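Local coordinates for protein pyruvate kinase (Toxoplasma gondii, PDB 3GG8) that catalyses the last step of glycolysis, transferring the phosphoryl group of phosphoenolpyruvate to ADP to give pyruvate and ATP, at residues Leu67-Val81 with Lys208-Cys222. Sequence-based numbering, arbitrary orientation.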
loop_
_atom_site.group_PDB
_atom_site.type_symbol
_atom_site.label_atom_id
_atom_site.label_comp_id
_atom_site.label_asym_id
_atom_site.label_seq_id
_atom_site.Cartn_x
_atom_site.Cartn_y
_atom_site.Cartn_z
ATOM N N LEU C 67 3.944 4.247 45.269
ATOM C CA LEU C 67 4.345 3.916 46.620
ATOM C C LEU C 67 5.144 2.612 46.565
ATOM O O LEU C 67 4.593 1.546 46.288
ATOM C CB LEU C 67 3.115 3.708 47.485
ATOM C CG LEU C 67 1.993 4.749 47.483
ATOM C CD1 LEU C 67 0.806 4.220 48.281
ATOM C CD2 LEU C 67 2.497 6.095 48.023
ATOM N N ASN C 68 6.449 2.707 46.798
ATOM C CA ASN C 68 7.311 1.542 46.845
ATOM C C ASN C 68 7.253 0.772 48.172
ATOM O O ASN C 68 7.953 1.120 49.127
ATOM C CB ASN C 68 8.754 1.932 46.524
ATOM C CG ASN C 68 9.653 0.728 46.416
ATOM O OD1 ASN C 68 9.207 -0.410 46.609
ATOM N ND2 ASN C 68 10.924 0.959 46.128
ATOM N N PHE C 69 6.463 -0.302 48.226
ATOM C CA PHE C 69 6.342 -1.090 49.461
ATOM C C PHE C 69 7.491 -2.048 49.781
ATOM O O PHE C 69 7.358 -2.878 50.699
ATOM C CB PHE C 69 4.994 -1.816 49.539
ATOM C CG PHE C 69 3.888 -1.001 50.159
ATOM C CD1 PHE C 69 3.406 0.140 49.535
ATOM C CD2 PHE C 69 3.326 -1.379 51.383
ATOM C CE1 PHE C 69 2.372 0.895 50.116
ATOM C CE2 PHE C 69 2.295 -0.633 51.967
ATOM C CZ PHE C 69 1.814 0.505 51.313
ATOM N N SER C 70 8.610 -1.946 49.057
ATOM C CA SER C 70 9.854 -2.621 49.480
ATOM C C SER C 70 10.399 -2.034 50.803
ATOM O O SER C 70 11.192 -2.676 51.499
ATOM C CB SER C 70 10.941 -2.493 48.416
ATOM O OG SER C 70 10.599 -3.205 47.249
ATOM N N HIS C 71 9.997 -0.794 51.109
ATOM C CA HIS C 71 10.387 -0.087 52.333
ATOM C C HIS C 71 9.122 0.519 52.908
ATOM O O HIS C 71 8.114 0.562 52.225
ATOM C CB HIS C 71 11.364 1.047 51.994
ATOM C CG HIS C 71 12.539 0.621 51.180
ATOM N ND1 HIS C 71 13.431 -0.345 51.607
ATOM C CD2 HIS C 71 12.989 1.050 49.975
ATOM C CE1 HIS C 71 14.378 -0.495 50.694
ATOM N NE2 HIS C 71 14.135 0.336 49.693
ATOM N N GLY C 72 9.168 0.996 54.145
ATOM C CA GLY C 72 8.029 1.720 54.733
ATOM C C GLY C 72 6.997 0.778 55.316
ATOM O O GLY C 72 7.152 -0.430 55.211
ATOM N N ASP C 73 5.953 1.320 55.947
ATOM C CA ASP C 73 4.899 0.484 56.533
ATOM C C ASP C 73 3.536 1.136 56.309
ATOM O O ASP C 73 3.442 2.142 55.601
ATOM C CB ASP C 73 5.171 0.191 58.028
ATOM C CG ASP C 73 5.291 1.475 58.889
ATOM O OD1 ASP C 73 6.322 1.652 59.569
ATOM O OD2 ASP C 73 4.343 2.281 58.888
ATOM N N HIS C 74 2.478 0.558 56.860
ATOM C CA HIS C 74 1.146 1.101 56.608
ATOM C C HIS C 74 0.975 2.537 57.150
ATOM O O HIS C 74 0.321 3.357 56.521
ATOM C CB HIS C 74 0.049 0.114 57.067
ATOM C CG HIS C 74 -0.078 -1.085 56.169
ATOM N ND1 HIS C 74 -1.235 -1.821 56.057
ATOM C CD2 HIS C 74 0.803 -1.639 55.299
ATOM C CE1 HIS C 74 -1.059 -2.785 55.169
ATOM N NE2 HIS C 74 0.176 -2.706 54.707
ATOM N N GLU C 75 1.593 2.841 58.287
ATOM C CA GLU C 75 1.638 4.212 58.809
ATOM C C GLU C 75 2.395 5.243 57.949
ATOM O O GLU C 75 1.889 6.345 57.709
ATOM C CB GLU C 75 2.259 4.222 60.186
ATOM C CG GLU C 75 1.372 3.693 61.279
ATOM C CD GLU C 75 2.136 3.624 62.575
ATOM O OE1 GLU C 75 2.217 2.515 63.138
ATOM O OE2 GLU C 75 2.700 4.666 63.001
ATOM N N THR C 76 3.608 4.909 57.516
ATOM C CA THR C 76 4.410 5.877 56.789
ATOM C C THR C 76 3.804 6.172 55.417
ATOM O O THR C 76 3.747 7.323 54.990
ATOM C CB THR C 76 5.906 5.443 56.658
ATOM O OG1 THR C 76 6.005 4.307 55.795
ATOM C CG2 THR C 76 6.508 5.092 58.015
ATOM N N HIS C 77 3.356 5.127 54.727
ATOM C CA HIS C 77 2.701 5.260 53.433
ATOM C C HIS C 77 1.321 5.934 53.550
ATOM O O HIS C 77 0.892 6.599 52.617
ATOM C CB HIS C 77 2.592 3.894 52.754
ATOM C CG HIS C 77 3.897 3.377 52.202
ATOM N ND1 HIS C 77 4.513 3.927 51.094
ATOM C CD2 HIS C 77 4.674 2.339 52.585
ATOM C CE1 HIS C 77 5.625 3.264 50.838
ATOM N NE2 HIS C 77 5.742 2.290 51.726
ATOM N N ALA C 78 0.652 5.788 54.701
ATOM C CA ALA C 78 -0.554 6.565 54.956
ATOM C C ALA C 78 -0.280 8.083 54.989
ATOM O O ALA C 78 -1.084 8.851 54.472
ATOM C CB ALA C 78 -1.270 6.103 56.255
ATOM N N ARG C 79 0.848 8.500 55.583
ATOM C CA ARG C 79 1.226 9.920 55.642
ATOM C C ARG C 79 1.431 10.452 54.245
ATOM O O ARG C 79 1.012 11.568 53.939
ATOM C CB ARG C 79 2.530 10.145 56.414
ATOM C CG ARG C 79 2.536 9.699 57.861
ATOM C CD ARG C 79 3.947 9.917 58.492
ATOM N NE ARG C 79 3.867 10.145 59.934
ATOM C CZ ARG C 79 3.815 11.343 60.511
ATOM N NH1 ARG C 79 3.842 12.453 59.779
ATOM N NH2 ARG C 79 3.737 11.431 61.831
ATOM N N THR C 80 2.113 9.651 53.419
ATOM C CA THR C 80 2.366 9.959 52.006
ATOM C C THR C 80 1.067 10.143 51.231
ATOM O O THR C 80 0.903 11.131 50.510
ATOM C CB THR C 80 3.212 8.863 51.326
ATOM O OG1 THR C 80 4.476 8.771 51.980
ATOM C CG2 THR C 80 3.462 9.199 49.851
ATOM N N VAL C 81 0.140 9.206 51.400
ATOM C CA VAL C 81 -1.171 9.315 50.784
ATOM C C VAL C 81 -1.928 10.594 51.214
ATOM O O VAL C 81 -2.515 11.282 50.365
ATOM C CB VAL C 81 -2.001 8.037 51.019
ATOM C CG1 VAL C 81 -3.431 8.238 50.580
ATOM C CG2 VAL C 81 -1.351 6.845 50.282
ATOM N N LYS C 208 3.084 -10.837 53.482
ATOM C CA LYS C 208 3.296 -9.391 53.589
ATOM C C LYS C 208 2.657 -8.639 52.428
ATOM O O LYS C 208 1.925 -7.674 52.643
ATOM C CB LYS C 208 4.774 -9.051 53.670
ATOM C CG LYS C 208 5.041 -7.544 53.712
ATOM C CD LYS C 208 6.372 -7.210 53.058
ATOM C CE LYS C 208 6.364 -5.840 52.379
ATOM N NZ LYS C 208 5.653 -4.788 53.103
ATOM N N ASP C 209 2.930 -9.083 51.201
ATOM C CA ASP C 209 2.323 -8.482 50.016
ATOM C C ASP C 209 0.795 -8.532 50.055
ATOM O O ASP C 209 0.135 -7.539 49.760
ATOM C CB ASP C 209 2.819 -9.183 48.768
ATOM C CG ASP C 209 4.341 -9.199 48.664
ATOM O OD1 ASP C 209 4.968 -8.130 48.793
ATOM O OD2 ASP C 209 4.890 -10.291 48.428
ATOM N N LYS C 210 0.243 -9.690 50.416
ATOM C CA LYS C 210 -1.190 -9.849 50.579
ATOM C C LYS C 210 -1.756 -8.809 51.559
ATOM O O LYS C 210 -2.786 -8.195 51.286
ATOM C CB LYS C 210 -1.542 -11.289 51.016
ATOM C CG LYS C 210 -3.018 -11.470 51.394
ATOM C CD LYS C 210 -3.528 -12.885 51.260
ATOM C CE LYS C 210 -3.760 -13.501 52.623
ATOM N NZ LYS C 210 -4.804 -14.586 52.600
ATOM N N HIS C 211 -1.076 -8.612 52.685
ATOM C CA HIS C 211 -1.473 -7.619 53.695
ATOM C C HIS C 211 -1.445 -6.186 53.123
ATOM O O HIS C 211 -2.375 -5.381 53.342
ATOM C CB HIS C 211 -0.556 -7.758 54.921
ATOM C CG HIS C 211 -0.780 -6.727 55.987
ATOM N ND1 HIS C 211 -1.958 -6.629 56.698
ATOM C CD2 HIS C 211 0.044 -5.781 56.492
ATOM C CE1 HIS C 211 -1.854 -5.647 57.577
ATOM N NE2 HIS C 211 -0.646 -5.123 57.479
ATOM N N ASP C 212 -0.391 -5.882 52.375
ATOM C CA ASP C 212 -0.267 -4.591 51.723
ATOM C C ASP C 212 -1.351 -4.341 50.678
ATOM O O ASP C 212 -1.862 -3.235 50.571
ATOM C CB ASP C 212 1.111 -4.463 51.091
ATOM C CG ASP C 212 2.235 -4.516 52.121
ATOM O OD1 ASP C 212 1.985 -4.225 53.305
ATOM O OD2 ASP C 212 3.374 -4.831 51.735
ATOM N N ILE C 213 -1.710 -5.359 49.907
ATOM C CA ILE C 213 -2.772 -5.207 48.907
ATOM C C ILE C 213 -4.163 -5.027 49.542
ATOM O O ILE C 213 -4.919 -4.120 49.159
ATOM C CB ILE C 213 -2.786 -6.398 47.915
ATOM C CG1 ILE C 213 -1.578 -6.298 46.971
ATOM C CG2 ILE C 213 -4.119 -6.464 47.135
ATOM C CD1 ILE C 213 -1.208 -7.626 46.286
ATOM N N LEU C 214 -4.481 -5.876 50.510
ATOM C CA LEU C 214 -5.821 -5.907 51.086
ATOM C C LEU C 214 -6.033 -4.836 52.151
ATOM O O LEU C 214 -7.081 -4.198 52.179
ATOM C CB LEU C 214 -6.136 -7.288 51.683
ATOM C CG LEU C 214 -6.158 -8.559 50.815
ATOM C CD1 LEU C 214 -6.394 -9.795 51.713
ATOM C CD2 LEU C 214 -7.225 -8.506 49.714
ATOM N N ASN C 215 -5.046 -4.655 53.033
ATOM C CA ASN C 215 -5.210 -3.766 54.169
ATOM C C ASN C 215 -4.640 -2.362 53.996
ATOM O O ASN C 215 -4.871 -1.493 54.841
ATOM C CB ASN C 215 -4.755 -4.457 55.456
ATOM C CG ASN C 215 -5.537 -5.738 55.716
ATOM O OD1 ASN C 215 -4.968 -6.795 55.990
ATOM N ND2 ASN C 215 -6.845 -5.650 55.589
ATOM N N PHE C 216 -3.955 -2.126 52.876
ATOM C CA PHE C 216 -3.600 -0.783 52.501
ATOM C C PHE C 216 -4.188 -0.429 51.128
ATOM O O PHE C 216 -5.033 0.473 51.035
ATOM C CB PHE C 216 -2.086 -0.571 52.517
ATOM C CG PHE C 216 -1.680 0.884 52.410
ATOM C CD1 PHE C 216 -1.354 1.614 53.560
ATOM C CD2 PHE C 216 -1.640 1.516 51.174
ATOM C CE1 PHE C 216 -0.986 2.955 53.467
ATOM C CE2 PHE C 216 -1.278 2.859 51.060
ATOM C CZ PHE C 216 -0.948 3.587 52.216
ATOM N N GLY C 217 -3.738 -1.137 50.083
ATOM C CA GLY C 217 -4.103 -0.847 48.682
ATOM C C GLY C 217 -5.587 -0.543 48.492
ATOM O O GLY C 217 -5.946 0.488 47.922
ATOM N N ILE C 218 -6.443 -1.430 49.002
ATOM C CA ILE C 218 -7.901 -1.265 48.894
ATOM C C ILE C 218 -8.462 -0.047 49.671
ATOM O O ILE C 218 -9.041 0.836 49.035
ATOM C CB ILE C 218 -8.686 -2.586 49.238
ATOM C CG1 ILE C 218 -8.478 -3.648 48.136
ATOM C CG2 ILE C 218 -10.189 -2.300 49.491
ATOM C CD1 ILE C 218 -9.293 -4.975 48.337
ATOM N N PRO C 219 -8.297 0.003 51.030
ATOM C CA PRO C 219 -8.947 1.105 51.769
ATOM C C PRO C 219 -8.300 2.477 51.608
ATOM O O PRO C 219 -8.950 3.476 51.926
ATOM C CB PRO C 219 -8.856 0.661 53.234
ATOM C CG PRO C 219 -7.634 -0.183 53.291
ATOM C CD PRO C 219 -7.569 -0.894 51.944
ATOM N N MET C 220 -7.048 2.524 51.136
ATOM C CA MET C 220 -6.322 3.793 50.978
ATOM C C MET C 220 -6.508 4.432 49.606
ATOM O O MET C 220 -5.890 5.464 49.318
ATOM C CB MET C 220 -4.819 3.630 51.286
ATOM C CG MET C 220 -4.501 3.470 52.789
ATOM S SD MET C 220 -4.831 4.922 53.820
ATOM C CE MET C 220 -4.038 6.181 52.854
ATOM N N GLY C 221 -7.330 3.808 48.759
ATOM C CA GLY C 221 -7.633 4.346 47.448
ATOM C C GLY C 221 -6.536 4.189 46.405
ATOM O O GLY C 221 -6.400 5.032 45.511
ATOM N N CYS C 222 -5.749 3.122 46.494
ATOM C CA CYS C 222 -4.784 2.858 45.423
ATOM C C CYS C 222 -5.563 2.408 44.178
ATOM O O CYS C 222 -6.547 1.672 44.293
ATOM C CB CYS C 222 -3.775 1.803 45.848
ATOM S SG CYS C 222 -2.762 2.325 47.236
#
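His74 NE2 donates to Asp212 OD1 at 2.7 Å, with an N-H...O angle of 153°. The bond reaches OD1 on its anti side and lies close to the imidazole plane. Lys208 NZ forms a salt bridge with Asp212 OD2 at 2.7 Å, on the syn lone pair, one helical turn back on the same helix. The carboxylate of Asp212 is thereby gripped at both oxygens. Two partners on two oxygens should fix its rotation. The lysine would probably also temper its negative charge.

The His74 ring is held on both faces. His211 makes an offset stack with it, centroids 4.3 Å apart and planes nearly parallel. Over the opposite face sits Phe216 CB, a CH-pi contact 3.8 Å from the ring centroid. His74 is thus a knob in a hole formed by His211, Asp212, Asn215 and Phe216.

The contact belongs to the (beta/alpha)8 barrel of pyruvate kinase. Helix 74-90 follows barrel strand 62-68, and helix 207-217 precedes strand 224-227. The two helix segments cross at -45°, their axes 11.1 Å apart at closest approach. Strand 97-101 lies between these two strands in the barrel, and its Leu100 touches Phe69.

Phe216 is at the centre of the apolar part of the interface. Its CG is anti to the backbone N (chi1 -168°), which sends the ring toward helix 74-81, among His74, His77, Ala78 and Val81. The ring edge meets His74 O and Ala78 N. Phe69 brings its own edge to one face, with CZ 3.6 Å from Phe216 CD2. Met220 CG covers the other face. Leu67 CD1 reaches Phe216 CE2 at 3.7 Å and also touches Cys222 SG.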